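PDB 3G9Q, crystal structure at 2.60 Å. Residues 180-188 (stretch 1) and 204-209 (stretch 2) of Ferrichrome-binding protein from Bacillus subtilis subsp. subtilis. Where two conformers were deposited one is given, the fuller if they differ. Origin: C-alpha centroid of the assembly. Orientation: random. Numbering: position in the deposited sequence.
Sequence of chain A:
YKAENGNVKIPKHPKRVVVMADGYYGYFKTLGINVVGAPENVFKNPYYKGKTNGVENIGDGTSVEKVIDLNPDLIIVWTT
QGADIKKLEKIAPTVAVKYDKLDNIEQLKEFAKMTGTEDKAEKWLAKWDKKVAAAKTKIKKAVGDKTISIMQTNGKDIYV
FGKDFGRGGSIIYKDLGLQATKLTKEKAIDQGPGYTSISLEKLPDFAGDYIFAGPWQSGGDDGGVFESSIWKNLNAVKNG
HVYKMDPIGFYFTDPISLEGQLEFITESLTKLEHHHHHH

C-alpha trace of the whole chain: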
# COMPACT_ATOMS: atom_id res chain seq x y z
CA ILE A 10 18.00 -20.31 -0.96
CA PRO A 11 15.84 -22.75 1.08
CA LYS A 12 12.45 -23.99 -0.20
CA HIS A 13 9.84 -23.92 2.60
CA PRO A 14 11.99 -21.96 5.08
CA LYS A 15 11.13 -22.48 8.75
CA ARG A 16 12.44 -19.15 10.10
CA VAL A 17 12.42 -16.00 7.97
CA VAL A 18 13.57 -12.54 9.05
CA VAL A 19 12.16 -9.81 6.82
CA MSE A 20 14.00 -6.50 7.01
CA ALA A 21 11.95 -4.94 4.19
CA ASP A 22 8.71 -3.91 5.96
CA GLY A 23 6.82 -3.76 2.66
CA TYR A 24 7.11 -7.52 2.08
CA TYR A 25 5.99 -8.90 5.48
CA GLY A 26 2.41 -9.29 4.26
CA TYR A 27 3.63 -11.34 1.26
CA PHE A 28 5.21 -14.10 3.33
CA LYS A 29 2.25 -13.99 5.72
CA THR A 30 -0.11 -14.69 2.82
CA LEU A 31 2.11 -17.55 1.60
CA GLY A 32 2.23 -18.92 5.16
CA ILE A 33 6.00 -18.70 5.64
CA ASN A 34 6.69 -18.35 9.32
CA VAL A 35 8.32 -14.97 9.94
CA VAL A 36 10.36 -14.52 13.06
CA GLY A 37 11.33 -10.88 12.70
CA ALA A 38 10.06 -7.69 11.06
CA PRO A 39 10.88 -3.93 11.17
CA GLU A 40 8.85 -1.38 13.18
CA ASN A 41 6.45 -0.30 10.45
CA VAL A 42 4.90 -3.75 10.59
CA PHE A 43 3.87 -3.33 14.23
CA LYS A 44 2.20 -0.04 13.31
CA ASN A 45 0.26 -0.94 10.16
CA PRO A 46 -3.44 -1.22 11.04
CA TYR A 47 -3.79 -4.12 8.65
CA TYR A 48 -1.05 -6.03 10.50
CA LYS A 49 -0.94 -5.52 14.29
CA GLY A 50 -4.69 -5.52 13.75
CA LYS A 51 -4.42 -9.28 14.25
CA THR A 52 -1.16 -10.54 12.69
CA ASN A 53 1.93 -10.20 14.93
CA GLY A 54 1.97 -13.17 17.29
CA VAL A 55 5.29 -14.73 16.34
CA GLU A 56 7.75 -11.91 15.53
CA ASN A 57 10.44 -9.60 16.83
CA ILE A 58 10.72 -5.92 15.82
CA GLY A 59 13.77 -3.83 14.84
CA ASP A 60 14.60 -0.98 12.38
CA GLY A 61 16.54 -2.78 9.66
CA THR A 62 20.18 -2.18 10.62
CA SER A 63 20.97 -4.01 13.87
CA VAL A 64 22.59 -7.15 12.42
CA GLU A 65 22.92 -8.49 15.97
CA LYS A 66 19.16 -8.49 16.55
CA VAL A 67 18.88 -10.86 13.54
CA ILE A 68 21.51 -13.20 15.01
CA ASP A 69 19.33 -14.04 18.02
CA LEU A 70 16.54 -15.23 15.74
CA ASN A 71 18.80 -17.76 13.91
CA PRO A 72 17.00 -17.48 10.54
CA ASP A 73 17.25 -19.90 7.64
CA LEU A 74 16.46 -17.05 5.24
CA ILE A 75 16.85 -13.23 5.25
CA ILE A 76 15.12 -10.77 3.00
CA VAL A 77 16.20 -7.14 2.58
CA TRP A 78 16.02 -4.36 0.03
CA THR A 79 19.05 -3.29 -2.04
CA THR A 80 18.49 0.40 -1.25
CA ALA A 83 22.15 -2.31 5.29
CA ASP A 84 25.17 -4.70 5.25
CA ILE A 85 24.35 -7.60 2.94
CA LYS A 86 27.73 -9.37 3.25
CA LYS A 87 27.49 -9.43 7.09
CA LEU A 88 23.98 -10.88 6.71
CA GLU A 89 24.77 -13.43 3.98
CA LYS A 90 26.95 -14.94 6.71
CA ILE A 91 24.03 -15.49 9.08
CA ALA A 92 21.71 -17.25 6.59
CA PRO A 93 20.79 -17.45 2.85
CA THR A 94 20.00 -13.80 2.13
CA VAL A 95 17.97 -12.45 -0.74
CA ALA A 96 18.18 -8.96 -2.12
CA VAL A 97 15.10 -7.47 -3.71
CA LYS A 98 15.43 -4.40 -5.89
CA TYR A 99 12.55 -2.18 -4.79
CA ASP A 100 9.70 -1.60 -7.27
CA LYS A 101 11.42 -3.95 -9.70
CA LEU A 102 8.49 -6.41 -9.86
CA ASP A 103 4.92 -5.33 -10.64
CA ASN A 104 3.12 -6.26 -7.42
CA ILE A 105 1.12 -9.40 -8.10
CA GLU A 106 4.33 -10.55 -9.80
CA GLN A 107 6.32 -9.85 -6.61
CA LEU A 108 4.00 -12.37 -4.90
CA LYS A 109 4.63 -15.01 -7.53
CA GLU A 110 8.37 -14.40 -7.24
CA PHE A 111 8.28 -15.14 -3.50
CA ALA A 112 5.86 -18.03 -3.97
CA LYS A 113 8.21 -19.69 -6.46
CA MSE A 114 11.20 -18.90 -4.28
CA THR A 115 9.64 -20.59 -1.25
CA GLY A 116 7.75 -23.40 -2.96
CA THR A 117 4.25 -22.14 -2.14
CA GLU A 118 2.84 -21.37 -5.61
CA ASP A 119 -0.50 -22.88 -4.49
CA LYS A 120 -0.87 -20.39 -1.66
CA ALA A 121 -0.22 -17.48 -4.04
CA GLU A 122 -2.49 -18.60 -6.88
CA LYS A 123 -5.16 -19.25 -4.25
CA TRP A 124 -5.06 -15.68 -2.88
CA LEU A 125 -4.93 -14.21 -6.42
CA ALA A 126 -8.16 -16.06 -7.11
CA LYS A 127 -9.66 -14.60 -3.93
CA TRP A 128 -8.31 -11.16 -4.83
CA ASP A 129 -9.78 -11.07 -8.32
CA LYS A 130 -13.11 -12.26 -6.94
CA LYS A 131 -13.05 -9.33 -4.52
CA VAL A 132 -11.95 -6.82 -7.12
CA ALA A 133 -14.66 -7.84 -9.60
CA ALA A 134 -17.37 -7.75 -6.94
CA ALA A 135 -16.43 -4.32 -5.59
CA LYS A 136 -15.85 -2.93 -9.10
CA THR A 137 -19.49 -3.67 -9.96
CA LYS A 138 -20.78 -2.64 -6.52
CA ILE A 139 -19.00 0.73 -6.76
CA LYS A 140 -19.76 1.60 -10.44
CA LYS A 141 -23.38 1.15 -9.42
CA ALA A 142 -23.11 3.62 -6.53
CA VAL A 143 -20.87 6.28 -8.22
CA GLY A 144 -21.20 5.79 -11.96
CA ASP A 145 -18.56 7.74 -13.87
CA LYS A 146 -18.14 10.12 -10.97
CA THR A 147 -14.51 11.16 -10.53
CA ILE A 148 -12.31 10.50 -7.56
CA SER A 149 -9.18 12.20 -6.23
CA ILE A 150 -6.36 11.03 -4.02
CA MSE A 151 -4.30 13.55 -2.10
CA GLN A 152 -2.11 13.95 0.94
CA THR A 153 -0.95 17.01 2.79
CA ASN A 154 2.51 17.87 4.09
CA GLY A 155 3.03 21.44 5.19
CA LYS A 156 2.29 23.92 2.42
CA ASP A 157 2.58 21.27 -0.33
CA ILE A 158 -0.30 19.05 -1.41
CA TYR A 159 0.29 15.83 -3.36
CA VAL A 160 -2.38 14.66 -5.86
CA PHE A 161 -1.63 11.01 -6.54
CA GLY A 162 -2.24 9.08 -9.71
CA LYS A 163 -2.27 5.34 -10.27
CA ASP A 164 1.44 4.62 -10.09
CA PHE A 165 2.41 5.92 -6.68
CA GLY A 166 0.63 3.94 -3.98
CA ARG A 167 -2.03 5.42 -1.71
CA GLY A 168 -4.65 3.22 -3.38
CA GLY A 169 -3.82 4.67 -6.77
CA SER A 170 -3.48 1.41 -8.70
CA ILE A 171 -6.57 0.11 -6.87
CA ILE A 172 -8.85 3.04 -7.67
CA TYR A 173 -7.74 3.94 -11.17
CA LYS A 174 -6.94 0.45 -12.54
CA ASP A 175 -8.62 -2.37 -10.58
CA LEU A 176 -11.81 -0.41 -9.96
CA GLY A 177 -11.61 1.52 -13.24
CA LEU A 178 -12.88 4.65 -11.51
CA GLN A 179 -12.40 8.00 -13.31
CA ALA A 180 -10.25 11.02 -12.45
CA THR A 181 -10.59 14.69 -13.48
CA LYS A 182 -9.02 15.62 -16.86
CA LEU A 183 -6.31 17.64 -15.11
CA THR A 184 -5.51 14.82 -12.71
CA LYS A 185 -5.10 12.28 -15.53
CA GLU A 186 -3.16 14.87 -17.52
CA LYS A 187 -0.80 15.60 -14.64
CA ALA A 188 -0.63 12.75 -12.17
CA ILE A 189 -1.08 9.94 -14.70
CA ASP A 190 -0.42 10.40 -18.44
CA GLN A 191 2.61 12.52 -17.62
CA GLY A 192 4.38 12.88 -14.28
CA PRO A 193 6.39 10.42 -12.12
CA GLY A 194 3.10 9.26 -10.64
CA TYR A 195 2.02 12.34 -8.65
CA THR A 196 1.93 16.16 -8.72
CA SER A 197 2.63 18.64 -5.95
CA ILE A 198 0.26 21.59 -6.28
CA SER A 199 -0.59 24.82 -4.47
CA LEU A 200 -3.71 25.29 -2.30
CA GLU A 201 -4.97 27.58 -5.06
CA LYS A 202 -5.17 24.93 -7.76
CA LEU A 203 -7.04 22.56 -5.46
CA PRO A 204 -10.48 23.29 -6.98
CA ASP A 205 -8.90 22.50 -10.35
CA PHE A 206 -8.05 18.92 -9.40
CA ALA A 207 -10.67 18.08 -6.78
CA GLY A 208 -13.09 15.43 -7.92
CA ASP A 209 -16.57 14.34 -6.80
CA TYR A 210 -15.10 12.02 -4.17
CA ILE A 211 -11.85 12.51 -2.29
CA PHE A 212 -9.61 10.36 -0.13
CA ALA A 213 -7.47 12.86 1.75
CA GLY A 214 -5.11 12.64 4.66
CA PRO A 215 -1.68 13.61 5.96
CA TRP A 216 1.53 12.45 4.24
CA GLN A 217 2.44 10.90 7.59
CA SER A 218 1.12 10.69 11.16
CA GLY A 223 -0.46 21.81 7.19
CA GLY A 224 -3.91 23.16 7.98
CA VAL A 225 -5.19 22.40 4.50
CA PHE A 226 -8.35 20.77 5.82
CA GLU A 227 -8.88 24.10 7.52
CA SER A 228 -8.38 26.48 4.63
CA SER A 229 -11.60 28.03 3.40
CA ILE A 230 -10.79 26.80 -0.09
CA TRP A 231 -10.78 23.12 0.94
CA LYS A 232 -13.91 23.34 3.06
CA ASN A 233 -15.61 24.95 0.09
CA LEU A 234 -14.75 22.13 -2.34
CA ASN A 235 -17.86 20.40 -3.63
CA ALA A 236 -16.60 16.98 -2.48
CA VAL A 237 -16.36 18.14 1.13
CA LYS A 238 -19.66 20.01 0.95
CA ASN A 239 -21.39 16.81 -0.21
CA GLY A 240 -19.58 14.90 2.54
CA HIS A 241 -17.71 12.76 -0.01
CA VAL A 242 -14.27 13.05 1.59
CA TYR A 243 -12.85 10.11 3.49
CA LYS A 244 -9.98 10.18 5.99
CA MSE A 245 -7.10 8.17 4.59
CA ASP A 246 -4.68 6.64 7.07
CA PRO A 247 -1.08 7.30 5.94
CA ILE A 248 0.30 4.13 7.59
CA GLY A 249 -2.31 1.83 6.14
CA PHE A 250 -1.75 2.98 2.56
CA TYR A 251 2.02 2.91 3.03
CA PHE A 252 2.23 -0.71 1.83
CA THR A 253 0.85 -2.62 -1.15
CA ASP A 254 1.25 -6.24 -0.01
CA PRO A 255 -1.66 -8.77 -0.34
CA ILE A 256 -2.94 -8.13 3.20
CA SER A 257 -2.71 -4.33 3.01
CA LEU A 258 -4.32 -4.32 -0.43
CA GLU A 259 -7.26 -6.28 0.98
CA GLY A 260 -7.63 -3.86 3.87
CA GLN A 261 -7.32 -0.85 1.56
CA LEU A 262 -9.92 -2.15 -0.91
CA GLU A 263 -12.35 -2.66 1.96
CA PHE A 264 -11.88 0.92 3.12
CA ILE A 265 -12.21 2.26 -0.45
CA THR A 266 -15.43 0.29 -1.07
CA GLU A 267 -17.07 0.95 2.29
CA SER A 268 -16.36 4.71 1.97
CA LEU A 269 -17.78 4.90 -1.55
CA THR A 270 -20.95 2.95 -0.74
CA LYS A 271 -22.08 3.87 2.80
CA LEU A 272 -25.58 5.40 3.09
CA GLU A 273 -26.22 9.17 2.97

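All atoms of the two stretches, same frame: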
# COMPACT_ATOMS: atom_id res chain seq x y z
N ALA A 180 -10.93 9.89 -13.08
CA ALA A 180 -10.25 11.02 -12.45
C ALA A 180 -10.52 12.27 -13.29
O ALA A 180 -10.89 12.16 -14.46
CB ALA A 180 -8.75 10.75 -12.38
N THR A 181 -10.37 13.46 -12.70
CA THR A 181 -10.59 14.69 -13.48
C THR A 181 -9.53 14.83 -14.59
O THR A 181 -8.40 14.37 -14.43
CB THR A 181 -10.58 15.97 -12.56
OG1 THR A 181 -9.25 16.24 -12.10
CG2 THR A 181 -11.51 15.77 -11.36
N LYS A 182 -9.91 15.44 -15.70
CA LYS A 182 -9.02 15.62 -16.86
C LYS A 182 -7.61 16.07 -16.45
O LYS A 182 -6.61 15.53 -16.91
CB LYS A 182 -9.62 16.65 -17.88
CG LYS A 182 -10.95 16.26 -18.23
N LEU A 183 -7.56 17.08 -15.59
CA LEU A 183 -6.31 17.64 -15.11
C LEU A 183 -5.53 16.64 -14.27
O LEU A 183 -4.30 16.65 -14.28
CB LEU A 183 -6.59 18.89 -14.30
CG LEU A 183 -5.42 19.85 -14.15
CD1 LEU A 183 -5.04 20.39 -15.52
CD2 LEU A 183 -5.83 20.97 -13.24
N THR A 184 -6.22 15.78 -13.53
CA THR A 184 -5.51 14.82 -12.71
C THR A 184 -4.89 13.74 -13.60
O THR A 184 -3.76 13.33 -13.38
CB THR A 184 -6.41 14.16 -11.65
OG1 THR A 184 -6.97 15.17 -10.79
CG2 THR A 184 -5.59 13.21 -10.79
N LYS A 185 -5.62 13.28 -14.61
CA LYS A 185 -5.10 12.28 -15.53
C LYS A 185 -3.93 12.90 -16.28
O LYS A 185 -2.86 12.31 -16.41
CB LYS A 185 -6.18 11.85 -16.52
CG LYS A 185 -5.78 10.75 -17.49
CD LYS A 185 -7.01 10.33 -18.28
CE LYS A 185 -6.85 8.97 -18.98
NZ LYS A 185 -5.84 8.93 -20.09
N GLU A 186 -4.15 14.12 -16.77
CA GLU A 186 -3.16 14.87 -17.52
C GLU A 186 -1.87 15.09 -16.72
O GLU A 186 -0.78 15.01 -17.28
CB GLU A 186 -3.73 16.24 -17.92
CG GLU A 186 -2.82 17.11 -18.80
CD GLU A 186 -3.41 18.50 -19.08
OE1 GLU A 186 -4.60 18.56 -19.48
OE2 GLU A 186 -2.70 19.52 -18.89
N LYS A 187 -1.99 15.34 -15.43
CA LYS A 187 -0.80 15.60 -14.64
C LYS A 187 -0.25 14.46 -13.81
O LYS A 187 0.94 14.16 -13.90
CB LYS A 187 -1.05 16.81 -13.73
CG LYS A 187 -1.34 18.11 -14.48
CD LYS A 187 -0.21 18.49 -15.43
CE LYS A 187 -0.32 19.94 -15.87
NZ LYS A 187 -0.10 20.87 -14.73
N ALA A 188 -1.09 13.83 -13.02
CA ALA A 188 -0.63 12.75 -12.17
C ALA A 188 -0.60 11.37 -12.82
O ALA A 188 -0.12 10.42 -12.22
CB ALA A 188 -1.46 12.70 -10.90
N PRO A 204 -9.18 23.44 -6.31
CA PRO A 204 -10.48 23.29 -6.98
C PRO A 204 -10.34 22.84 -8.43
O PRO A 204 -11.32 22.45 -9.05
CB PRO A 204 -11.07 24.70 -6.90
CG PRO A 204 -10.46 25.25 -5.66
CD PRO A 204 -9.03 24.80 -5.78
N ASP A 205 -9.13 22.90 -8.97
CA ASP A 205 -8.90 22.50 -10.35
C ASP A 205 -8.68 21.01 -10.49
O ASP A 205 -8.84 20.44 -11.57
CB ASP A 205 -7.71 23.27 -10.92
CG ASP A 205 -7.90 24.77 -10.85
OD1 ASP A 205 -6.93 25.51 -11.17
OD2 ASP A 205 -9.00 25.22 -10.47
N PHE A 206 -8.31 20.36 -9.39
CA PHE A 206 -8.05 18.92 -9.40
C PHE A 206 -9.16 18.15 -8.72
O PHE A 206 -9.57 17.09 -9.19
CB PHE A 206 -6.75 18.63 -8.67
CG PHE A 206 -5.53 18.83 -9.51
CD1 PHE A 206 -5.15 17.85 -10.43
CD2 PHE A 206 -4.75 19.97 -9.35
CE1 PHE A 206 -3.99 17.99 -11.18
CE2 PHE A 206 -3.59 20.12 -10.11
CZ PHE A 206 -3.20 19.13 -11.03
N ALA A 207 -9.63 18.69 -7.59
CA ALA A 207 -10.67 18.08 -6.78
C ALA A 207 -11.81 17.44 -7.55
O ALA A 207 -12.47 18.07 -8.38
CB ALA A 207 -11.23 19.11 -5.82
N GLY A 208 -12.02 16.16 -7.27
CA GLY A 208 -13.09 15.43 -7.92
C GLY A 208 -14.33 15.39 -7.05
O GLY A 208 -14.42 16.09 -6.03
N ASP A 209 -15.28 14.56 -7.47
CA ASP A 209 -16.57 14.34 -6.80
C ASP A 209 -16.36 13.67 -5.45
O ASP A 209 -17.05 14.00 -4.48
CB ASP A 209 -17.46 13.47 -7.70
CG ASP A 209 -17.77 14.14 -9.04
OD1 ASP A 209 -18.61 15.07 -9.05
OD2 ASP A 209 -17.18 13.76 -10.07

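The unusual feature of this contact is how much of it rests on one aromatic ring: F206 supplies 108 Å² of the 316 Å² buried in total, although its CA-to-CB bond points sideways to stretch 1 and only the end of the side chain comes nearer. L183 lies over one face of that ring. L183 CD2 is 3.9 Å from the centroid of the F206 ring and 9° off the ring normal, so the methyl group sits almost directly above the pi cloud, the geometry of a CH-pi contact. L183 CG also approaches F206 CE1 at 3.8 Å, an apolar contact.

The ring edge has different neighbours. T184 OG1 lies near the ring plane, 3.3 Å from F206 CD1, where the slightly positive ring hydrogens can face an oxygen. K187 CG, part of the aliphatic portion of the lysine, lies near the same plane 4.1 Å from F206 CZ.

The backbones come closest where T184 CA lies 5.8 Å from F206 CA, and T181 CA lies 6.1 Å from G208 CA. T181 occupies the N-cap position before the helix that starts at K182; T181 O accepts a bond from K185 N at 3.0 Å and a weak one from T184 N at 2.7 Å. The CA-to-CB bond of T181 points toward stretch 2, and with chi1 at 71° (p) T181 OG1 lies 3.0 Å from F206 O. T181 OG1 is also hydrogen-bonded to T184 OG1 at 2.8 Å, and which oxygen its single proton serves is left open.

The T181 methyl packs against backbone, with T181 CG2 3.8 Å from G208 CA. G208 has no side chain, and an ideal CB there would lie 3.7 Å from T181 CG2. From its place over the ring face, L183 CD2 also reaches D205, 3.5 Å from D205 O and 3.8 Å from D205 CB.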